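PDB 2DQL: Pex protein from Anabaena sp. PCC 7120, which is associated with the cyanobacterial circadian clock and, as a PadR-like protein of winged-helix type, probably binds DNA to regulate transcription. Local coordinates for residues 16-21 / 50-55; 22-27 / 60-65; 71-76 / 88-93. One frame throughout, in Å; residues are numbered along the deposited sequence.

Overall arrangement
Three contacts follow the fold of this helix-rich dimer subunit from its N-terminal part to its hairpin. Interactions 1 and 2 have centres about 11 Å apart, share helix 20-31 and touch directly, with Leu54 and Leu18 packing on Ala23; their segments alternate along the chain. Interaction 3 comes later in sequence. Its centre is about 13 Å from that of interaction 2, which it meets where Ile63 packs on Ile72 and Tyr89, and about 22 Å from that of interaction 1, with no touch. Helix 56-68 links the parallel strand pair to the probable wing hairpin, with interaction 2 lying between interactions 1 and 3 and touching both. Interactions 1 and 2 also touch the second subunit.

Interaction 1 of 3, residues 16-21 / 50-55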
ATOM      1  N   THR A  16       0.003   8.134  -0.847  1.00 26.96           N
ATOM      2  CA  THR A  16       0.297   6.911  -0.113  1.00 26.86           C
ATOM      3  C   THR A  16      -0.494   6.886   1.190  1.00 26.37           C
ATOM      4  O   THR A  16      -0.422   7.832   1.974  1.00 26.37           O
ATOM      5  CB  THR A  16       1.796   6.813   0.256  1.00 27.38           C
ATOM      6  OG1 THR A  16       2.593   6.876  -0.932  1.00 28.24           O
ATOM      7  CG2 THR A  16       2.081   5.507   0.984  1.00 27.48           C
ATOM      8  N   TYR A  17      -1.255   5.818   1.411  1.00 25.56           N
ATOM      9  CA  TYR A  17      -2.018   5.679   2.649  1.00 24.83           C
ATOM     10  C   TYR A  17      -1.107   5.009   3.664  1.00 23.73           C
ATOM     11  O   TYR A  17      -0.538   3.955   3.394  1.00 23.94           O
ATOM     12  CB  TYR A  17      -3.274   4.827   2.443  1.00 25.25           C
ATOM     13  CG  TYR A  17      -4.463   5.619   1.965  1.00 26.38           C
ATOM     14  CD1 TYR A  17      -4.525   6.103   0.658  1.00 26.85           C
ATOM     15  CD2 TYR A  17      -5.507   5.930   2.835  1.00 26.67           C
ATOM     16  CE1 TYR A  17      -5.601   6.880   0.230  1.00 27.51           C
ATOM     17  CE2 TYR A  17      -6.583   6.705   2.419  1.00 27.43           C
ATOM     18  CZ  TYR A  17      -6.623   7.177   1.117  1.00 27.38           C
ATOM     19  OH  TYR A  17      -7.676   7.964   0.713  1.00 28.57           O
ATOM     20  N   LEU A  18      -0.963   5.623   4.832  1.00 22.45           N
ATOM     21  CA  LEU A  18      -0.096   5.073   5.862  1.00 21.23           C
ATOM     22  C   LEU A  18      -0.569   3.718   6.367  1.00 20.93           C
ATOM     23  O   LEU A  18      -1.772   3.466   6.462  1.00 20.91           O
ATOM     24  CB  LEU A  18      -0.014   6.035   7.056  1.00 20.36           C
ATOM     25  CG  LEU A  18       0.376   7.494   6.800  1.00 19.85           C
ATOM     26  CD1 LEU A  18       0.524   8.209   8.142  1.00 20.03           C
ATOM     27  CD2 LEU A  18       1.687   7.563   6.016  1.00 19.83           C
ATOM     28  N   CYS A  19       0.378   2.843   6.684  1.00 20.48           N
ATOM     29  CA  CYS A  19       0.036   1.545   7.247  1.00 20.66           C
ATOM     30  C   CYS A  19       0.070   1.805   8.750  1.00 20.23           C
ATOM     31  O   CYS A  19       0.516   2.873   9.179  1.00 19.89           O
ATOM     32  CB  CYS A  19       1.061   0.476   6.861  1.00 21.30           C
ATOM     33  SG  CYS A  19       2.750   0.796   7.402  1.00 22.33           S
ATOM     34  N   GLN A  20      -0.387   0.843   9.541  1.00 19.99           N
ATOM     35  CA  GLN A  20      -0.442   1.008  10.992  1.00 19.81           C
ATOM     36  C   GLN A  20       0.868   1.410  11.664  1.00 19.21           C
ATOM     37  O   GLN A  20       0.893   2.341  12.474  1.00 18.52           O
ATOM     38  CB  GLN A  20      -0.970  -0.273  11.648  1.00 20.63           C
ATOM     39  CG  GLN A  20      -1.349  -0.094  13.114  1.00 22.17           C
ATOM     40  CD  GLN A  20      -1.885  -1.370  13.736  1.00 23.38           C
ATOM     41  OE1 GLN A  20      -2.726  -2.051  13.149  1.00 25.01           O
ATOM     42  NE2 GLN A  20      -1.402  -1.699  14.930  1.00 24.46           N
ATOM     43  N   GLU A  21       1.954   0.721  11.334  1.00 18.71           N
ATOM     44  CA  GLU A  21       3.243   1.020  11.940  1.00 18.54           C
ATOM     45  C   GLU A  21       3.661   2.471  11.747  1.00 17.84           C
ATOM     46  O   GLU A  21       4.140   3.115  12.683  1.00 17.91           O
ATOM     47  CB  GLU A  21       4.320   0.082  11.382  1.00 18.96           C
ATOM     48  CG  GLU A  21       4.082  -1.389  11.705  1.00 20.90           C
ATOM     49  CD  GLU A  21       3.265  -2.125  10.647  1.00 21.59           C
ATOM     50  OE1 GLU A  21       2.389  -1.511  10.000  1.00 21.93           O
ATOM     51  OE2 GLU A  21       3.497  -3.340  10.477  1.00 23.54           O
ATOM     52  N   PRO A  50       0.743  16.543   1.337  1.00 33.16           N
ATOM     53  CA  PRO A  50      -0.241  16.308   0.273  1.00 33.05           C
ATOM     54  C   PRO A  50      -0.166  14.953  -0.433  1.00 32.73           C
ATOM     55  O   PRO A  50      -1.148  14.514  -1.033  1.00 33.09           O
ATOM     56  CB  PRO A  50       0.013  17.467  -0.687  1.00 33.19           C
ATOM     57  CG  PRO A  50       0.433  18.561   0.227  1.00 33.25           C
ATOM     58  CD  PRO A  50       1.393  17.853   1.155  1.00 33.17           C
ATOM     59  N   THR A  51       0.985  14.290  -0.371  1.00 32.24           N
ATOM     60  CA  THR A  51       1.136  12.995  -1.033  1.00 31.69           C
ATOM     61  C   THR A  51       0.872  11.813  -0.103  1.00 30.74           C
ATOM     62  O   THR A  51       1.160  10.664  -0.446  1.00 30.87           O
ATOM     63  CB  THR A  51       2.547  12.833  -1.648  1.00 31.94           C
ATOM     64  OG1 THR A  51       3.535  12.872  -0.612  1.00 32.83           O
ATOM     65  CG2 THR A  51       2.819  13.945  -2.655  1.00 32.43           C
ATOM     66  N   TYR A  52       0.322  12.098   1.073  1.00 29.46           N
ATOM     67  CA  TYR A  52       0.010  11.056   2.045  1.00 28.15           C
ATOM     68  C   TYR A  52      -1.417  11.177   2.557  1.00 26.78           C
ATOM     69  O   TYR A  52      -2.010  12.254   2.535  1.00 26.61           O
ATOM     70  CB  TYR A  52       0.982  11.125   3.225  1.00 28.95           C
ATOM     71  CG  TYR A  52       2.378  10.684   2.872  1.00 29.61           C
ATOM     72  CD1 TYR A  52       2.772   9.356   3.036  1.00 29.94           C
ATOM     73  CD2 TYR A  52       3.290  11.583   2.328  1.00 30.43           C
ATOM     74  CE1 TYR A  52       4.043   8.936   2.667  1.00 30.57           C
ATOM     75  CE2 TYR A  52       4.561  11.173   1.951  1.00 30.95           C
ATOM     76  CZ  TYR A  52       4.931   9.852   2.124  1.00 30.95           C
ATOM     77  OH  TYR A  52       6.193   9.453   1.753  1.00 31.98           O
ATOM     78  N   ARG A  53      -1.960  10.056   3.013  1.00 25.19           N
ATOM     79  CA  ARG A  53      -3.312  10.017   3.547  1.00 24.07           C
ATOM     80  C   ARG A  53      -3.372   9.048   4.716  1.00 22.83           C
ATOM     81  O   ARG A  53      -2.549   8.141   4.837  1.00 22.16           O
ATOM     82  CB  ARG A  53      -4.306   9.560   2.474  1.00 24.44           C
ATOM     83  CG  ARG A  53      -4.456  10.509   1.298  1.00 24.84           C
ATOM     84  CD  ARG A  53      -5.232  11.759   1.670  1.00 25.43           C
ATOM     85  NE  ARG A  53      -5.472  12.613   0.507  1.00 25.90           N
ATOM     86  CZ  ARG A  53      -4.539  13.341  -0.102  1.00 25.81           C
ATOM     87  NH1 ARG A  53      -3.287  13.337   0.335  1.00 25.63           N
ATOM     88  NH2 ARG A  53      -4.860  14.070  -1.161  1.00 26.03           N
ATOM     89  N   LEU A  54      -4.355   9.247   5.584  1.00 21.91           N
ATOM     90  CA  LEU A  54      -4.549   8.364   6.723  1.00 21.06           C
ATOM     91  C   LEU A  54      -6.019   7.981   6.726  1.00 20.79           C
ATOM     92  O   LEU A  54      -6.888   8.847   6.836  1.00 20.55           O
ATOM     93  CB  LEU A  54      -4.193   9.068   8.038  1.00 20.59           C
ATOM     94  CG  LEU A  54      -4.477   8.252   9.308  1.00 19.69           C
ATOM     95  CD1 LEU A  54      -3.739   6.919   9.275  1.00 19.67           C
ATOM     96  CD2 LEU A  54      -4.056   9.065  10.531  1.00 19.67           C
ATOM     97  N   SER A  55      -6.291   6.688   6.586  1.00 20.93           N
ATOM     98  CA  SER A  55      -7.663   6.203   6.566  1.00 21.21           C
ATOM     99  C   SER A  55      -8.216   6.152   7.977  1.00 21.51           C
ATOM    100  O   SER A  55      -7.474   6.089   8.957  1.00 21.31           O
ATOM    101  CB  SER A  55      -7.738   4.799   5.958  1.00 20.97           C
ATOM    102  OG  SER A  55      -7.273   3.819   6.870  1.00 20.63           O
TER
HETATM  103  O   HOH W   1       3.093   9.478  -1.896  1.00 36.18           O
HETATM  104  O   HOH W   2      -4.192   4.710   5.948  1.00 19.03           O
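Strands 16-17 and 52-53 run parallel, Thr16 beside Tyr52 and Tyr17 beside Arg53, with the paired CA atoms of Thr16 and Tyr52 4.7 Å apart. This tiny parallel sheet ties the chain ahead of helix 20-31 to the connection between helices 38-48 and 56-68, the likely helix-turn-helix of a winged-helix domain. Three backbone hydrogen bonds hold it: Thr16 N gives to Thr51 O, Arg53 N to Thr16 O, and Leu18 N to Arg53 O at 3.0 Å, this last lying nearly along the C=O axis.

On one side of the sheet a face of the Tyr17 ring covers Arg53 CB, which sits 3.5 Å from the ring centroid of Tyr17, only 9° off the normal, a clean CH-pi contact. The guanidinium is turned 45° from the ring and does not stack on it: the arginine chain bends at chi2 (-73°) and brings the group back to its own strand. There Arg53 NH1 donates twice, to Pro50 O and to Tyr52 O, each at 2.8 Å and close to the guanidinium plane, so the group's rotation is fixed by two carbonyls; a long, weak ion pair joins Arg53 NE to Glu46 OE1.

The opposite face carries Thr16 and Tyr52. Leu18, just past the strand, reaches the Tyr52 ring, its CD2 3.6 Å from Tyr52 CD1, the two side chains crossing at about a right angle. Leu18 also rests on Trp106 of helix 96-112 and Leu45 of helix 38-48. Leu18 and Tyr52 are buried, while Thr16 stays partly exposed.

Ser55 is the N-cap of helix 56-68, its OG bonded to Val58 N. One water closes the far end of the pairing: it donates to Leu18 O, accepts from Ser55 N at 3.0 Å, and lies in the plane of the Tyr17 ring at its edge.

Interaction 2 of 3, residues 22-27 / 60-65; sequences VAICYI and YSAIKF
Ile24 lays its terminal methyl over the face of the Phe65 ring in a CH-pi contact. Ile24 CD1 sits 30° off the normal at the centroid, displaced toward the CG-CD2 side of Phe65, and comes within 3.4 Å of Phe65 CD2. The two side chains cross at about a right angle. Phe65 holds CG anti to its backbone N (chi1 174°), which swings the ring under the isoleucine. Nearby, the small Ala62 gives the closest backbone approach, its CA 5.2 Å from Ile24 CA. Its CB meets three side chains of the other helix, touching Ile27 CD1 at 3.5 Å, Ile24 CG1 at 3.8 Å and, more loosely, Ala23 CB.

Behind these atoms stand two helices, 20-31 and 56-68, whose segments here cross at -71° with axes 8.9 Å apart. Leu59 and Leu66 of helix 56-68 extend the same apolar layer against Ile27, and Leu66 also touches Ile24. Ile6 of the second subunit packs on both Ile24 and Phe65, so the contact reaches the dimer interface. On another side of helix 20-31, Tyr26 OH bonds to Leu41 O of helix 38-48.

No hydrogen bond passes between the two segments and all five touching residues are buried; the crossing of these core helices therefore relies here on the fit of methyls, methylenes and one aromatic face.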
ATOM      1  N   VAL A  22       3.476   2.988  10.538  1.00 17.11           N
ATOM      2  CA  VAL A  22       3.844   4.364  10.236  1.00 17.00           C
ATOM      3  C   VAL A  22       2.861   5.344  10.883  1.00 16.42           C
ATOM      4  O   VAL A  22       3.266   6.361  11.436  1.00 16.31           O
ATOM      5  CB  VAL A  22       3.883   4.610   8.712  1.00 17.42           C
ATOM      6  CG1 VAL A  22       4.220   6.071   8.426  1.00 18.10           C
ATOM      7  CG2 VAL A  22       4.925   3.688   8.069  1.00 17.88           C
ATOM      8  N   ALA A  23       1.572   5.028  10.826  1.00 15.78           N
ATOM      9  CA  ALA A  23       0.555   5.901  11.417  1.00 15.46           C
ATOM     10  C   ALA A  23       0.777   6.084  12.918  1.00 15.18           C
ATOM     11  O   ALA A  23       0.558   7.171  13.454  1.00 15.08           O
ATOM     12  CB  ALA A  23      -0.832   5.331  11.161  1.00 15.05           C
ATOM     13  N   ILE A  24       1.203   5.021  13.593  1.00 14.91           N
ATOM     14  CA  ILE A  24       1.453   5.096  15.029  1.00 14.64           C
ATOM     15  C   ILE A  24       2.533   6.143  15.312  1.00 14.44           C
ATOM     16  O   ILE A  24       2.390   6.963  16.219  1.00 13.97           O
ATOM     17  CB  ILE A  24       1.906   3.727  15.580  1.00 14.75           C
ATOM     18  CG1 ILE A  24       0.723   2.750  15.585  1.00 14.98           C
ATOM     19  CG2 ILE A  24       2.499   3.885  16.976  1.00 15.31           C
ATOM     20  CD1 ILE A  24       1.128   1.305  15.893  1.00 15.63           C
ATOM     21  N   CYS A  25       3.607   6.121  14.529  1.00 14.17           N
ATOM     22  CA  CYS A  25       4.693   7.077  14.716  1.00 13.97           C
ATOM     23  C   CYS A  25       4.252   8.496  14.359  1.00 13.70           C
ATOM     24  O   CYS A  25       4.604   9.454  15.050  1.00 13.52           O
ATOM     25  CB  CYS A  25       5.903   6.667  13.874  1.00 15.02           C
ATOM     26  SG  CYS A  25       6.564   5.059  14.346  1.00 16.29           S
ATOM     27  N   TYR A  26       3.477   8.627  13.286  1.00 13.40           N
ATOM     28  CA  TYR A  26       2.974   9.935  12.873  1.00 13.14           C
ATOM     29  C   TYR A  26       2.076  10.517  13.969  1.00 12.84           C
ATOM     30  O   TYR A  26       2.202  11.687  14.339  1.00 12.20           O
ATOM     31  CB  TYR A  26       2.173   9.819  11.570  1.00 14.40           C
ATOM     32  CG  TYR A  26       1.239  10.989  11.339  1.00 14.52           C
ATOM     33  CD1 TYR A  26       1.733  12.274  11.128  1.00 15.13           C
ATOM     34  CD2 TYR A  26      -0.144  10.817  11.413  1.00 15.48           C
ATOM     35  CE1 TYR A  26       0.871  13.365  11.004  1.00 15.35           C
ATOM     36  CE2 TYR A  26      -1.011  11.893  11.296  1.00 15.89           C
ATOM     37  CZ  TYR A  26      -0.499  13.164  11.095  1.00 15.84           C
ATOM     38  OH  TYR A  26      -1.359  14.230  11.012  1.00 17.24           O
ATOM     39  N   ILE A  27       1.172   9.698  14.490  1.00 12.71           N
ATOM     40  CA  ILE A  27       0.275  10.172  15.531  1.00 12.51           C
ATOM     41  C   ILE A  27       1.050  10.657  16.757  1.00 12.93           C
ATOM     42  O   ILE A  27       0.744  11.717  17.299  1.00 12.80           O
ATOM     43  CB  ILE A  27      -0.748   9.077  15.912  1.00 12.58           C
ATOM     44  CG1 ILE A  27      -1.707   8.879  14.734  1.00 13.30           C
ATOM     45  CG2 ILE A  27      -1.533   9.481  17.180  1.00 12.71           C
ATOM     46  CD1 ILE A  27      -2.562   7.635  14.817  1.00 14.18           C
ATOM     47  N   TYR A  60      -7.763   4.393  13.672  1.00 17.63           N
ATOM     48  CA  TYR A  60      -8.248   3.800  14.912  1.00 18.01           C
ATOM     49  C   TYR A  60      -7.551   2.473  15.191  1.00 17.48           C
ATOM     50  O   TYR A  60      -7.515   2.040  16.375  1.00 17.33           O
ATOM     51  CB  TYR A  60      -9.770   3.926  14.999  1.00 19.45           C
ATOM     52  CG  TYR A  60     -10.256   5.338  15.238  1.00 20.26           C
ATOM     53  CD1 TYR A  60     -10.200   5.908  16.504  1.00 20.87           C
ATOM     54  CD2 TYR A  60     -10.771   6.101  14.199  1.00 20.75           C
ATOM     55  CE1 TYR A  60     -10.641   7.197  16.727  1.00 21.32           C
ATOM     56  CE2 TYR A  60     -11.214   7.393  14.414  1.00 21.14           C
ATOM     57  CZ  TYR A  60     -11.149   7.935  15.679  1.00 21.40           C
ATOM     58  OH  TYR A  60     -11.590   9.219  15.896  1.00 22.12           O
ATOM     59  N   SER A  61      -6.889   1.838  14.231  1.00 17.40           N
ATOM     60  CA  SER A  61      -6.109   0.644  14.533  1.00 16.94           C
ATOM     61  C   SER A  61      -4.905   1.149  15.329  1.00 16.43           C
ATOM     62  O   SER A  61      -4.451   0.506  16.273  1.00 16.69           O
ATOM     63  CB  SER A  61      -5.625  -0.048  13.251  1.00 17.79           C
ATOM     64  OG  SER A  61      -6.702  -0.633  12.541  1.00 18.73           O
ATOM     65  N   ALA A  62      -4.404   2.321  14.942  1.00 15.89           N
ATOM     66  CA  ALA A  62      -3.262   2.936  15.609  1.00 15.37           C
ATOM     67  C   ALA A  62      -3.642   3.416  17.007  1.00 15.58           C
ATOM     68  O   ALA A  62      -2.889   3.226  17.959  1.00 14.98           O
ATOM     69  CB  ALA A  62      -2.747   4.102  14.785  1.00 15.23           C
ATOM     70  N   ILE A  63      -4.810   4.040  17.118  1.00 15.64           N
ATOM     71  CA  ILE A  63      -5.278   4.523  18.418  1.00 15.79           C
ATOM     72  C   ILE A  63      -5.452   3.339  19.364  1.00 16.36           C
ATOM     73  O   ILE A  63      -5.102   3.417  20.541  1.00 15.96           O
ATOM     74  CB  ILE A  63      -6.612   5.290  18.293  1.00 16.16           C
ATOM     75  CG1 ILE A  63      -6.389   6.621  17.572  1.00 16.53           C
ATOM     76  CG2 ILE A  63      -7.200   5.548  19.671  1.00 15.86           C
ATOM     77  CD1 ILE A  63      -5.503   7.600  18.320  1.00 17.42           C
ATOM     78  N   LYS A  64      -5.994   2.239  18.850  1.00 16.41           N
ATOM     79  CA  LYS A  64      -6.176   1.051  19.669  1.00 16.96           C
ATOM     80  C   LYS A  64      -4.822   0.600  20.207  1.00 17.21           C
ATOM     81  O   LYS A  64      -4.671   0.339  21.398  1.00 17.55           O
ATOM     82  CB  LYS A  64      -6.809  -0.074  18.849  1.00 16.92           C
ATOM     83  CG  LYS A  64      -6.923  -1.382  19.600  1.00 18.03           C
ATOM     84  CD  LYS A  64      -7.677  -2.405  18.768  1.00 18.68           C
ATOM     85  CE  LYS A  64      -8.103  -3.605  19.590  1.00 20.09           C
ATOM     86  NZ  LYS A  64      -7.045  -4.158  20.453  1.00 20.75           N
ATOM     87  N   PHE A  65      -3.834   0.511  19.322  1.00 17.25           N
ATOM     88  CA  PHE A  65      -2.498   0.101  19.733  1.00 17.53           C
ATOM     89  C   PHE A  65      -1.971   1.014  20.838  1.00 17.54           C
ATOM     90  O   PHE A  65      -1.504   0.543  21.875  1.00 17.57           O
ATOM     91  CB  PHE A  65      -1.525   0.161  18.555  1.00 18.32           C
ATOM     92  CG  PHE A  65      -0.103  -0.112  18.940  1.00 18.96           C
ATOM     93  CD1 PHE A  65       0.367  -1.417  19.033  1.00 20.07           C
ATOM     94  CD2 PHE A  65       0.758   0.939  19.250  1.00 19.09           C
ATOM     95  CE1 PHE A  65       1.679  -1.674  19.430  1.00 20.26           C
ATOM     96  CE2 PHE A  65       2.069   0.695  19.649  1.00 19.85           C
ATOM     97  CZ  PHE A  65       2.530  -0.618  19.739  1.00 20.35           C
TER

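Interaction 3 of 3, residues 71-76 / 88-93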
ATOM      1  N   ALA A  71       0.121   4.296  25.901  1.00 19.90           N
ATOM      2  CA  ALA A  71       1.021   5.310  25.362  1.00 18.52           C
ATOM      3  C   ALA A  71       0.332   6.661  25.243  1.00 17.60           C
ATOM      4  O   ALA A  71       0.991   7.699  25.154  1.00 16.89           O
ATOM      5  CB  ALA A  71       1.546   4.870  24.000  1.00 18.37           C
ATOM      6  N   ILE A  72      -0.995   6.641  25.218  1.00 16.89           N
ATOM      7  CA  ILE A  72      -1.766   7.872  25.137  1.00 16.30           C
ATOM      8  C   ILE A  72      -2.976   7.775  26.059  1.00 16.55           C
ATOM      9  O   ILE A  72      -3.398   6.678  26.444  1.00 16.15           O
ATOM     10  CB  ILE A  72      -2.273   8.177  23.685  1.00 15.68           C
ATOM     11  CG1 ILE A  72      -3.274   7.105  23.225  1.00 15.47           C
ATOM     12  CG2 ILE A  72      -1.091   8.264  22.718  1.00 15.43           C
ATOM     13  CD1 ILE A  72      -3.947   7.422  21.885  1.00 15.46           C
ATOM     14  N   THR A  73      -3.512   8.929  26.432  1.00 16.61           N
ATOM     15  CA  THR A  73      -4.696   8.982  27.274  1.00 16.66           C
ATOM     16  C   THR A  73      -5.766   9.716  26.482  1.00 16.93           C
ATOM     17  O   THR A  73      -5.469  10.631  25.719  1.00 16.56           O
ATOM     18  CB  THR A  73      -4.454   9.768  28.589  1.00 17.15           C
ATOM     19  OG1 THR A  73      -4.032  11.099  28.278  1.00 17.79           O
ATOM     20  CG2 THR A  73      -3.387   9.095  29.433  1.00 17.79           C
ATOM     21  N   GLY A  74      -7.012   9.301  26.650  1.00 16.91           N
ATOM     22  CA  GLY A  74      -8.088   9.967  25.951  1.00 16.95           C
ATOM     23  C   GLY A  74      -9.058  10.551  26.953  1.00 17.58           C
ATOM     24  O   GLY A  74      -9.168  10.047  28.069  1.00 17.55           O
ATOM     25  N   TYR A  75      -9.742  11.622  26.568  1.00 18.05           N
ATOM     26  CA  TYR A  75     -10.724  12.252  27.440  1.00 18.98           C
ATOM     27  C   TYR A  75     -11.707  13.050  26.591  1.00 19.38           C
ATOM     28  O   TYR A  75     -11.421  13.372  25.438  1.00 18.74           O
ATOM     29  CB  TYR A  75     -10.031  13.157  28.471  1.00 19.52           C
ATOM     30  CG  TYR A  75      -9.623  14.519  27.959  1.00 20.72           C
ATOM     31  CD1 TYR A  75     -10.495  15.604  28.046  1.00 21.28           C
ATOM     32  CD2 TYR A  75      -8.371  14.725  27.388  1.00 20.97           C
ATOM     33  CE1 TYR A  75     -10.130  16.861  27.578  1.00 21.64           C
ATOM     34  CE2 TYR A  75      -7.994  15.981  26.913  1.00 21.29           C
ATOM     35  CZ  TYR A  75      -8.880  17.043  27.013  1.00 21.44           C
ATOM     36  OH  TYR A  75      -8.526  18.285  26.545  1.00 22.30           O
ATOM     37  N   TRP A  76     -12.874  13.352  27.157  1.00 20.27           N
ATOM     38  CA  TRP A  76     -13.893  14.106  26.440  1.00 21.83           C
ATOM     39  C   TRP A  76     -13.791  15.597  26.686  1.00 23.07           C
ATOM     40  O   TRP A  76     -13.691  16.040  27.831  1.00 23.50           O
ATOM     41  CB  TRP A  76     -15.291  13.636  26.845  1.00 21.77           C
ATOM     42  CG  TRP A  76     -15.632  12.290  26.334  1.00 22.49           C
ATOM     43  CD1 TRP A  76     -15.669  11.125  27.044  1.00 22.55           C
ATOM     44  CD2 TRP A  76     -15.975  11.954  24.987  1.00 22.92           C
ATOM     45  NE1 TRP A  76     -16.014  10.082  26.220  1.00 22.92           N
ATOM     46  CE2 TRP A  76     -16.207  10.562  24.952  1.00 23.04           C
ATOM     47  CE3 TRP A  76     -16.106  12.694  23.803  1.00 22.82           C
ATOM     48  CZ2 TRP A  76     -16.570   9.891  23.776  1.00 23.55           C
ATOM     49  CZ3 TRP A  76     -16.466  12.029  22.634  1.00 23.25           C
ATOM     50  CH2 TRP A  76     -16.692  10.640  22.631  1.00 23.17           C
ATOM     51  N   MET A  88     -10.454  13.842  22.780  1.00 18.96           N
ATOM     52  CA  MET A  88      -9.071  14.298  22.654  1.00 18.32           C
ATOM     53  C   MET A  88      -8.065  13.266  23.148  1.00 18.07           C
ATOM     54  O   MET A  88      -8.360  12.468  24.032  1.00 18.27           O
ATOM     55  CB  MET A  88      -8.878  15.583  23.455  1.00 18.44           C
ATOM     56  CG  MET A  88      -9.840  16.709  23.100  1.00 18.52           C
ATOM     57  SD  MET A  88      -9.594  17.372  21.445  1.00 19.29           S
ATOM     58  CE  MET A  88      -7.900  17.896  21.538  1.00 18.15           C
ATOM     59  N   TYR A  89      -6.864  13.307  22.581  1.00 16.60           N
ATOM     60  CA  TYR A  89      -5.801  12.387  22.961  1.00 16.44           C
ATOM     61  C   TYR A  89      -4.541  13.155  23.336  1.00 16.49           C
ATOM     62  O   TYR A  89      -4.254  14.195  22.753  1.00 16.48           O
ATOM     63  CB  TYR A  89      -5.475  11.450  21.794  1.00 15.62           C
ATOM     64  CG  TYR A  89      -6.639  10.583  21.379  1.00 15.69           C
ATOM     65  CD1 TYR A  89      -6.955   9.427  22.086  1.00 15.76           C
ATOM     66  CD2 TYR A  89      -7.454  10.948  20.305  1.00 15.82           C
ATOM     67  CE1 TYR A  89      -8.066   8.649  21.735  1.00 15.68           C
ATOM     68  CE2 TYR A  89      -8.567  10.178  19.948  1.00 16.14           C
ATOM     69  CZ  TYR A  89      -8.864   9.033  20.671  1.00 15.92           C
ATOM     70  OH  TYR A  89      -9.977   8.284  20.339  1.00 16.27           O
ATOM     71  N   GLN A  90      -3.797  12.626  24.303  1.00 17.09           N
ATOM     72  CA  GLN A  90      -2.539  13.232  24.751  1.00 17.69           C
ATOM     73  C   GLN A  90      -1.543  12.111  24.971  1.00 17.39           C
ATOM     74  O   GLN A  90      -1.926  11.006  25.331  1.00 16.94           O
ATOM     75  CB  GLN A  90      -2.702  13.956  26.091  1.00 18.98           C
ATOM     76  CG  GLN A  90      -3.649  15.121  26.101  1.00 20.90           C
ATOM     77  CD  GLN A  90      -3.524  15.938  27.380  1.00 21.97           C
ATOM     78  OE1 GLN A  90      -3.118  15.425  28.429  1.00 23.40           O
ATOM     79  NE2 GLN A  90      -3.887  17.208  27.300  1.00 22.55           N
ATOM     80  N   VAL A  91      -0.262  12.379  24.766  1.00 16.86           N
ATOM     81  CA  VAL A  91       0.724  11.337  25.009  1.00 17.51           C
ATOM     82  C   VAL A  91       0.776  11.125  26.520  1.00 17.34           C
ATOM     83  O   VAL A  91       0.662  12.084  27.284  1.00 17.32           O
ATOM     84  CB  VAL A  91       2.130  11.757  24.543  1.00 17.90           C
ATOM     85  CG1 VAL A  91       3.118  10.642  24.830  1.00 18.58           C
ATOM     86  CG2 VAL A  91       2.116  12.081  23.072  1.00 19.16           C
ATOM     87  N   SER A  92       0.928   9.881  26.955  1.00 17.79           N
ATOM     88  CA  SER A  92       1.019   9.607  28.384  1.00 18.28           C
ATOM     89  C   SER A  92       2.349  10.183  28.870  1.00 18.80           C
ATOM     90  O   SER A  92       3.371  10.061  28.200  1.00 18.26           O
ATOM     91  CB  SER A  92       0.950   8.098  28.646  1.00 18.50           C
ATOM     92  OG  SER A  92      -0.324   7.586  28.285  1.00 19.63           O
ATOM     93  N   PRO A  93       2.348  10.833  30.042  1.00 19.30           N
ATOM     94  CA  PRO A  93       3.554  11.438  30.611  1.00 20.29           C
ATOM     95  C   PRO A  93       4.816  10.575  30.576  1.00 20.92           C
ATOM     96  O   PRO A  93       5.872  11.031  30.133  1.00 20.75           O
ATOM     97  CB  PRO A  93       3.120  11.782  32.033  1.00 20.30           C
ATOM     98  CG  PRO A  93       1.679  12.131  31.855  1.00 20.27           C
ATOM     99  CD  PRO A  93       1.190  11.032  30.935  1.00 19.89           C
TER
HETATM  100  O   HOH W   3      -1.660  12.221  29.084  1.00 19.93           O
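Gln90 O is held by one true hydrogen bond from the facing strand, given by Thr73 N at 2.8 Å nearly along the C=O axis, and by a bent, weaker CA-H...O contact from Ile72 CA at 3.1 Å. Thr73 and Gln90 complete a hydrogen-bonded antiparallel pair through the return bond from Gln90 N to Thr73 O; Tyr75 and Met88 form the next. Beyond the strands Ser92 N reaches Ala71 O almost straight (176°). A water spans Thr73 OG1 and Val91 O. This hairpin is probably the wing of a winged-helix domain.

Tyr75 has CG in the crowded position between backbone N and carbonyl carbon (chi1 80°). That lays its ring alongside Met88, whose CB lies over one face, 3.6 Å from Tyr75 CE2, while the thioether bends away at chi2 and chi3. Outside the hairpin, Glu35 OE1 takes hydrogen bonds from both Tyr75 OH and Gln90 NE2. An alanine at Tyr75 would remove the ring over Met88 and the hydroxyl at Glu35, and would probably leave the hairpin less firmly held to that carboxylate.

Tyr89 lies on the other face, beside side-chain-less Gly74, and Ile72 CD1 reaches Tyr89 CD1 at 3.6 Å. Ile72 packs on Leu28 and Leu31 of helix 20-31 and Leu66 of helix 56-68, while Tyr89 rests on Leu31 and Ile63, seating the hairpin against both helices.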